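Local coordinates for protein antistasin (PDB 1SKZ) that inhibits the blood coagulation protease factor Xa as a tightly disulfide-bonded serine protease inhibitor, and also binds heparin, at residues I86-T91 with E104-R109; S44-E49 with G95-K100. One frame throughout, in Å; residues are numbered along the deposited sequence.

Contact 1 (I86-T91 with E104-R109)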
loop_
_atom_site.group_PDB
_atom_site.type_symbol
_atom_site.label_atom_id
_atom_site.label_comp_id
_atom_site.label_asym_id
_atom_site.label_seq_id
_atom_site.Cartn_x
_atom_site.Cartn_y
_atom_site.Cartn_z
ATOM N N ILE A 86 -20.929 -14.281 -10.036
ATOM C CA ILE A 86 -21.152 -14.203 -8.601
ATOM C C ILE A 86 -22.642 -14.173 -8.248
ATOM O O ILE A 86 -22.988 -14.052 -7.074
ATOM C CB ILE A 86 -20.418 -12.951 -8.003
ATOM C CG1 ILE A 86 -21.005 -11.657 -8.564
ATOM C CG2 ILE A 86 -18.918 -13.017 -8.354
ATOM C CD1 ILE A 86 -20.664 -10.404 -7.731
ATOM N N ASN A 87 -23.510 -14.350 -9.255
ATOM C CA ASN A 87 -24.983 -14.298 -9.114
ATOM C C ASN A 87 -25.435 -13.321 -8.074
ATOM O O ASN A 87 -25.976 -13.713 -7.052
ATOM C CB ASN A 87 -25.573 -15.665 -8.776
ATOM C CG ASN A 87 -27.117 -15.715 -8.933
ATOM O OD1 ASN A 87 -27.741 -14.991 -9.740
ATOM N ND2 ASN A 87 -27.728 -16.600 -8.158
ATOM N N CYS A 88 -25.266 -12.043 -8.370
ATOM C CA CYS A 88 -25.508 -11.002 -7.407
ATOM C C CYS A 88 -26.501 -10.046 -8.043
ATOM O O CYS A 88 -26.242 -9.507 -9.123
ATOM C CB CYS A 88 -24.199 -10.259 -7.106
ATOM S SG CYS A 88 -24.379 -9.080 -5.746
ATOM N N ARG A 89 -27.618 -9.807 -7.360
ATOM C CA ARG A 89 -28.621 -8.879 -7.850
ATOM C C ARG A 89 -28.841 -7.703 -6.904
ATOM O O ARG A 89 -29.838 -6.960 -7.028
ATOM C CB ARG A 89 -29.924 -9.635 -8.126
ATOM C CG ARG A 89 -29.801 -10.637 -9.292
ATOM C CD ARG A 89 -29.223 -9.988 -10.561
ATOM N NE ARG A 89 -29.073 -10.942 -11.668
ATOM C CZ ARG A 89 -27.919 -11.483 -12.057
ATOM N NH1 ARG A 89 -26.793 -11.132 -11.438
ATOM N NH2 ARG A 89 -27.884 -12.326 -13.103
ATOM N N LYS A 90 -27.797 -7.385 -6.135
ATOM C CA LYS A 90 -27.827 -6.183 -5.287
ATOM C C LYS A 90 -27.600 -4.897 -6.033
ATOM O O LYS A 90 -26.714 -4.784 -6.882
ATOM C CB LYS A 90 -26.795 -6.249 -4.156
ATOM C CG LYS A 90 -27.028 -7.410 -3.203
ATOM C CD LYS A 90 -25.999 -7.484 -2.115
ATOM C CE LYS A 90 -26.424 -8.597 -1.217
ATOM N NZ LYS A 90 -25.507 -8.751 -0.097
ATOM N N THR A 91 -28.287 -3.875 -5.548
ATOM C CA THR A 91 -28.035 -2.513 -5.956
ATOM C C THR A 91 -27.293 -1.829 -4.799
ATOM O O THR A 91 -27.616 -1.996 -3.611
ATOM C CB THR A 91 -29.388 -1.792 -6.281
ATOM O OG1 THR A 91 -30.070 -2.521 -7.323
ATOM C CG2 THR A 91 -29.152 -0.335 -6.729
ATOM N N GLU A 104 -14.731 -8.851 -7.317
ATOM C CA GLU A 104 -16.033 -8.473 -6.752
ATOM C C GLU A 104 -16.774 -9.652 -6.193
ATOM O O GLU A 104 -16.692 -10.778 -6.730
ATOM C CB GLU A 104 -16.920 -7.776 -7.791
ATOM C CG GLU A 104 -16.347 -6.454 -8.229
ATOM C CD GLU A 104 -17.303 -5.669 -9.091
ATOM O OE1 GLU A 104 -17.928 -6.293 -9.977
ATOM O OE2 GLU A 104 -17.415 -4.437 -8.877
ATOM N N TYR A 105 -17.464 -9.409 -5.083
ATOM C CA TYR A 105 -18.404 -10.386 -4.568
ATOM C C TYR A 105 -19.625 -9.675 -4.040
ATOM O O TYR A 105 -19.714 -8.454 -4.116
ATOM C CB TYR A 105 -17.749 -11.284 -3.498
ATOM C CG TYR A 105 -17.243 -10.560 -2.241
ATOM C CD1 TYR A 105 -16.027 -9.882 -2.253
ATOM C CD2 TYR A 105 -17.966 -10.610 -1.041
ATOM C CE1 TYR A 105 -15.537 -9.267 -1.103
ATOM C CE2 TYR A 105 -17.487 -10.005 0.089
ATOM C CZ TYR A 105 -16.275 -9.340 0.056
ATOM O OH TYR A 105 -15.795 -8.763 1.206
ATOM N N CYS A 106 -20.648 -10.467 -3.738
ATOM C CA CYS A 106 -21.997 -9.941 -3.546
ATOM C C CYS A 106 -22.258 -9.327 -2.168
ATOM O O CYS A 106 -23.075 -9.834 -1.383
ATOM C CB CYS A 106 -22.998 -11.044 -3.852
ATOM S SG CYS A 106 -24.642 -10.411 -4.221
ATOM N N GLU A 107 -21.586 -8.200 -1.923
ATOM C CA GLU A 107 -21.770 -7.351 -0.741
ATOM C C GLU A 107 -21.485 -5.902 -1.139
ATOM O O GLU A 107 -20.616 -5.630 -1.965
ATOM C CB GLU A 107 -20.841 -7.760 0.412
ATOM C CG GLU A 107 -21.346 -8.944 1.190
ATOM C CD GLU A 107 -20.346 -9.444 2.226
ATOM O OE1 GLU A 107 -19.774 -8.583 2.941
ATOM O OE2 GLU A 107 -20.159 -10.693 2.374
ATOM N N CYS A 108 -22.359 -4.997 -0.706
ATOM C CA CYS A 108 -22.198 -3.593 -1.050
ATOM C C CYS A 108 -21.054 -3.016 -0.256
ATOM O O CYS A 108 -20.913 -3.312 0.943
ATOM C CB CYS A 108 -23.471 -2.805 -0.748
ATOM S SG CYS A 108 -24.888 -3.304 -1.771
ATOM N N ARG A 109 -20.282 -2.157 -0.915
ATOM C CA ARG A 109 -19.234 -1.414 -0.236
ATOM C C ARG A 109 -19.895 -0.527 0.784
ATOM O O ARG A 109 -20.816 0.233 0.451
ATOM C CB ARG A 109 -18.449 -0.537 -1.222
ATOM C CG ARG A 109 -17.367 -1.255 -1.983
ATOM C CD ARG A 109 -16.612 -0.315 -2.874
ATOM N NE ARG A 109 -15.470 0.295 -2.204
ATOM C CZ ARG A 109 -14.512 0.972 -2.838
ATOM N NH1 ARG A 109 -14.548 1.087 -4.167
ATOM N NH2 ARG A 109 -13.484 1.487 -2.156
HETATM O O HOH W 1 -24.589 -6.098 1.088
#
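Cys88 and Cys106 supply the covalent part of this contact, their SG atoms lying 2.0 Å apart. Both sulfurs stand anti to their backbone N, and a chi3 of 78° gives the bridge a right-handed twist.

Van der Waals contacts flank the disulfide on the Ile86 side. Ile86 touches backbone rather than side chains: its CG2 lies 3.6 Å from Glu104 O, while its CD1 reaches to 3.9 Å from Tyr105 CA. On the other side of the bridge the extended chain of Lys90 passes along the sulfur of Cys106, with CD 3.9 Å from SG.

The hydrogen bonding is led by the end of that lysine. Lys90 NZ donates to Cys106 O at 3.0 Å, from a position 39° above the carbonyl plane. A water accepts from Lys90 NZ at 3.0 Å and also from the backbone N of Cys108, so the ammonium is tied to 104-109 once directly and once through water. Cys106 itself centres an inverse gamma turn, closed by the bond from Glu107 N to Tyr105 O. The carboxylate of Glu107 is not in contact with Lys90 NZ; its salt bridge goes to Lys97. Within 86-91, Arg89 NH1 donates to Cys88 O at 2.9 Å, with the acceptor close to the guanidinium plane.

Arg89-Lys90 is the bond assigned as the reactive bond of the second antistasin-like repeat. With the Cys88-Cys106 disulfide immediately before it and Cys92-Cys108 shortly after, the segment fits the exposed, disulfide-braced binding loop of a small serine protease inhibitor.

Contact 2 (S44-E49 with G95-K100)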
loop_
_atom_site.group_PDB
_atom_site.type_symbol
_atom_site.label_atom_id
_atom_site.label_comp_id
_atom_site.label_asym_id
_atom_site.label_seq_id
_atom_site.Cartn_x
_atom_site.Cartn_y
_atom_site.Cartn_z
ATOM N N SER A 44 -3.281 -1.473 -3.493
ATOM C CA SER A 44 -4.502 -1.771 -2.751
ATOM C C SER A 44 -5.363 -2.775 -3.519
ATOM O O SER A 44 -5.196 -2.980 -4.736
ATOM C CB SER A 44 -5.303 -0.486 -2.490
ATOM O OG SER A 44 -5.701 0.103 -3.710
ATOM N N ARG A 45 -6.226 -3.468 -2.785
ATOM C CA ARG A 45 -7.092 -4.484 -3.401
ATOM C C ARG A 45 -8.080 -3.832 -4.388
ATOM O O ARG A 45 -8.716 -4.545 -5.179
ATOM C CB ARG A 45 -7.877 -5.252 -2.344
ATOM C CG ARG A 45 -8.784 -4.394 -1.467
ATOM C CD ARG A 45 -9.813 -5.277 -0.830
ATOM N NE ARG A 45 -9.303 -5.995 0.337
ATOM C CZ ARG A 45 -9.865 -7.079 0.854
ATOM N NH1 ARG A 45 -11.187 -7.162 0.837
ATOM N NH2 ARG A 45 -9.236 -7.740 1.829
ATOM N N TYR A 46 -8.264 -2.506 -4.281
ATOM C CA TYR A 46 -9.094 -1.789 -5.258
ATOM C C TYR A 46 -8.317 -1.240 -6.438
ATOM O O TYR A 46 -8.897 -0.575 -7.269
ATOM C CB TYR A 46 -9.903 -0.681 -4.585
ATOM C CG TYR A 46 -11.089 -1.238 -3.780
ATOM C CD1 TYR A 46 -12.223 -1.752 -4.437
ATOM C CD2 TYR A 46 -11.029 -1.343 -2.376
ATOM C CE1 TYR A 46 -13.249 -2.366 -3.735
ATOM C CE2 TYR A 46 -12.067 -1.960 -1.657
ATOM C CZ TYR A 46 -13.175 -2.479 -2.353
ATOM O OH TYR A 46 -14.192 -3.130 -1.673
ATOM N N GLY A 47 -7.004 -1.485 -6.490
ATOM C CA GLY A 47 -6.242 -1.311 -7.716
ATOM C C GLY A 47 -5.275 -0.147 -7.861
ATOM O O GLY A 47 -4.743 0.081 -8.957
ATOM N N CYS A 48 -4.993 0.557 -6.765
ATOM C CA CYS A 48 -4.007 1.647 -6.766
ATOM C C CYS A 48 -2.635 1.307 -6.140
ATOM O O CYS A 48 -2.552 0.757 -5.037
ATOM C CB CYS A 48 -4.593 2.884 -6.051
ATOM S SG CYS A 48 -6.112 3.523 -6.818
ATOM N N GLU A 49 -1.570 1.654 -6.862
ATOM C CA GLU A 49 -0.185 1.571 -6.361
ATOM C C GLU A 49 0.086 2.493 -5.164
ATOM O O GLU A 49 -0.454 3.612 -5.072
ATOM C CB GLU A 49 0.825 1.892 -7.484
ATOM C CG GLU A 49 1.017 0.736 -8.444
ATOM C CD GLU A 49 2.048 0.992 -9.523
ATOM O OE1 GLU A 49 2.280 2.161 -9.831
ATOM O OE2 GLU A 49 2.616 0.013 -10.074
ATOM N N GLY A 95 -21.211 0.585 -5.038
ATOM C CA GLY A 95 -20.818 -0.594 -5.793
ATOM C C GLY A 95 -20.355 -1.726 -4.891
ATOM O O GLY A 95 -20.262 -1.570 -3.653
ATOM N N LEU A 96 -20.002 -2.845 -5.512
ATOM C CA LEU A 96 -19.733 -4.079 -4.784
ATOM C C LEU A 96 -18.315 -4.122 -4.145
ATOM O O LEU A 96 -17.322 -3.608 -4.699
ATOM C CB LEU A 96 -19.908 -5.295 -5.725
ATOM C CG LEU A 96 -21.290 -5.722 -6.283
ATOM C CD1 LEU A 96 -21.099 -6.813 -7.306
ATOM C CD2 LEU A 96 -22.237 -6.183 -5.170
ATOM N N LYS A 97 -18.204 -4.856 -3.049
ATOM C CA LYS A 97 -16.902 -5.051 -2.413
ATOM C C LYS A 97 -16.010 -5.877 -3.336
ATOM O O LYS A 97 -16.489 -6.783 -4.017
ATOM C CB LYS A 97 -17.054 -5.791 -1.067
ATOM C CG LYS A 97 -17.738 -4.989 0.039
ATOM C CD LYS A 97 -17.778 -5.813 1.350
ATOM C CE LYS A 97 -18.483 -5.063 2.502
ATOM N NZ LYS A 97 -18.747 -5.999 3.663
ATOM N N ARG A 98 -14.703 -5.639 -3.257
ATOM C CA ARG A 98 -13.707 -6.567 -3.783
ATOM C C ARG A 98 -12.959 -7.241 -2.635
ATOM O O ARG A 98 -12.802 -6.669 -1.545
ATOM C CB ARG A 98 -12.701 -5.836 -4.690
ATOM C CG ARG A 98 -13.371 -5.280 -5.904
ATOM C CD ARG A 98 -12.381 -4.767 -6.869
ATOM N NE ARG A 98 -13.022 -4.182 -8.048
ATOM C CZ ARG A 98 -13.409 -4.872 -9.117
ATOM N NH1 ARG A 98 -13.070 -6.143 -9.285
ATOM N NH2 ARG A 98 -14.078 -4.236 -10.063
ATOM N N ASP A 99 -12.529 -8.472 -2.888
ATOM C CA ASP A 99 -11.716 -9.211 -1.937
ATOM C C ASP A 99 -10.212 -8.928 -2.134
ATOM O O ASP A 99 -9.807 -8.098 -2.956
ATOM C CB ASP A 99 -12.058 -10.723 -2.010
ATOM C CG ASP A 99 -11.690 -11.393 -3.361
ATOM O OD1 ASP A 99 -10.845 -10.907 -4.131
ATOM O OD2 ASP A 99 -12.176 -12.521 -3.587
ATOM N N LYS A 100 -9.379 -9.604 -1.364
ATOM C CA LYS A 100 -7.954 -9.357 -1.426
ATOM C C LYS A 100 -7.283 -9.726 -2.787
ATOM O O LYS A 100 -6.119 -9.365 -3.051
ATOM C CB LYS A 100 -7.291 -10.122 -0.289
ATOM C CG LYS A 100 -7.259 -11.628 -0.457
ATOM C CD LYS A 100 -6.234 -12.223 0.514
ATOM C CE LYS A 100 -6.060 -13.732 0.319
ATOM N NZ LYS A 100 -4.812 -14.207 0.999
#
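Arg45 and Tyr46 reach from one turn to neighbouring points on 95-100, the first laid flat over backbone and the second presenting its hydroxyl. One face of the Arg45 guanidinium covers the Asp99-Lys100 peptide, with Lys100 N 3.5 Å above the plane and over its centre. Asp99 C lies over the same face, displaced toward the rim. The bend in the side chain accounts for part of this: chi3 of 80° turns NE back instead of continuing the chain outward. At the guanidinium edge, NH1 makes a weak hydrogen bond to Arg98 O, 2.9 Å long but with an N-H...O angle of only 121°. Nearer the backbone, Arg45 CB packs 3.5 Å from Asp99 O.

Tyr46 offers its OH as acceptor to the backbone N of Arg98, at 3.0 Å and an angle of 166°, a far straighter bond. The ring runs obliquely across the aliphatic part of Arg98, Tyr46 CE1 lying 3.6 Å from Arg98 CG. Ring and Arg98 guanidinium are not stacked, for their planes are steeply inclined; Arg98 NH1 instead donates to Gly102 O.

The turn from Ser44 to Gly47 is a type I beta turn, closed by Gly47 N to Ser44 O at 2.9 Å, and Ser44 OG accepts from Cys48 N at 3.2 Å. Arg45 O is buried by the contact and has no polar partner in the model. Lys97 to Lys100 belong to a predicted heparin-binding site.

The turn packs against the end of strand 96-98 and the residues just after it, while Lys97 of that strand makes backbone hydrogen bonds to Tyr105, in strand 104-105, and to Glu107. Arg109 adds a cation-pi contact to Tyr46, and Val35 and Cys33 of the second subunit pack on Arg45 and Tyr46.

How the contacts relate
From the N terminus the four segments come in the order 44-49, 86-91, 95-100, 104-109, so the loops closed by the contacts cross. Contact 2 spans 45 intervening residues and brings the first antistasin-like repeat against the second. Contact 1 spans 12 and closes a loop wholly within the second repeat, one that contains 95-100. Their centres are 14 Å apart, and they meet directly through consecutive strands 96-98 and 104-105 and the residues that follow. Glu107 OE1 forms a salt bridge with Lys97 NZ at 2.9 Å, and Arg109 N probably hydrogen-bonds to Gly95 O at 2.8 Å. The reactive-bond loop is thus linked through 95-100 to the first repeat.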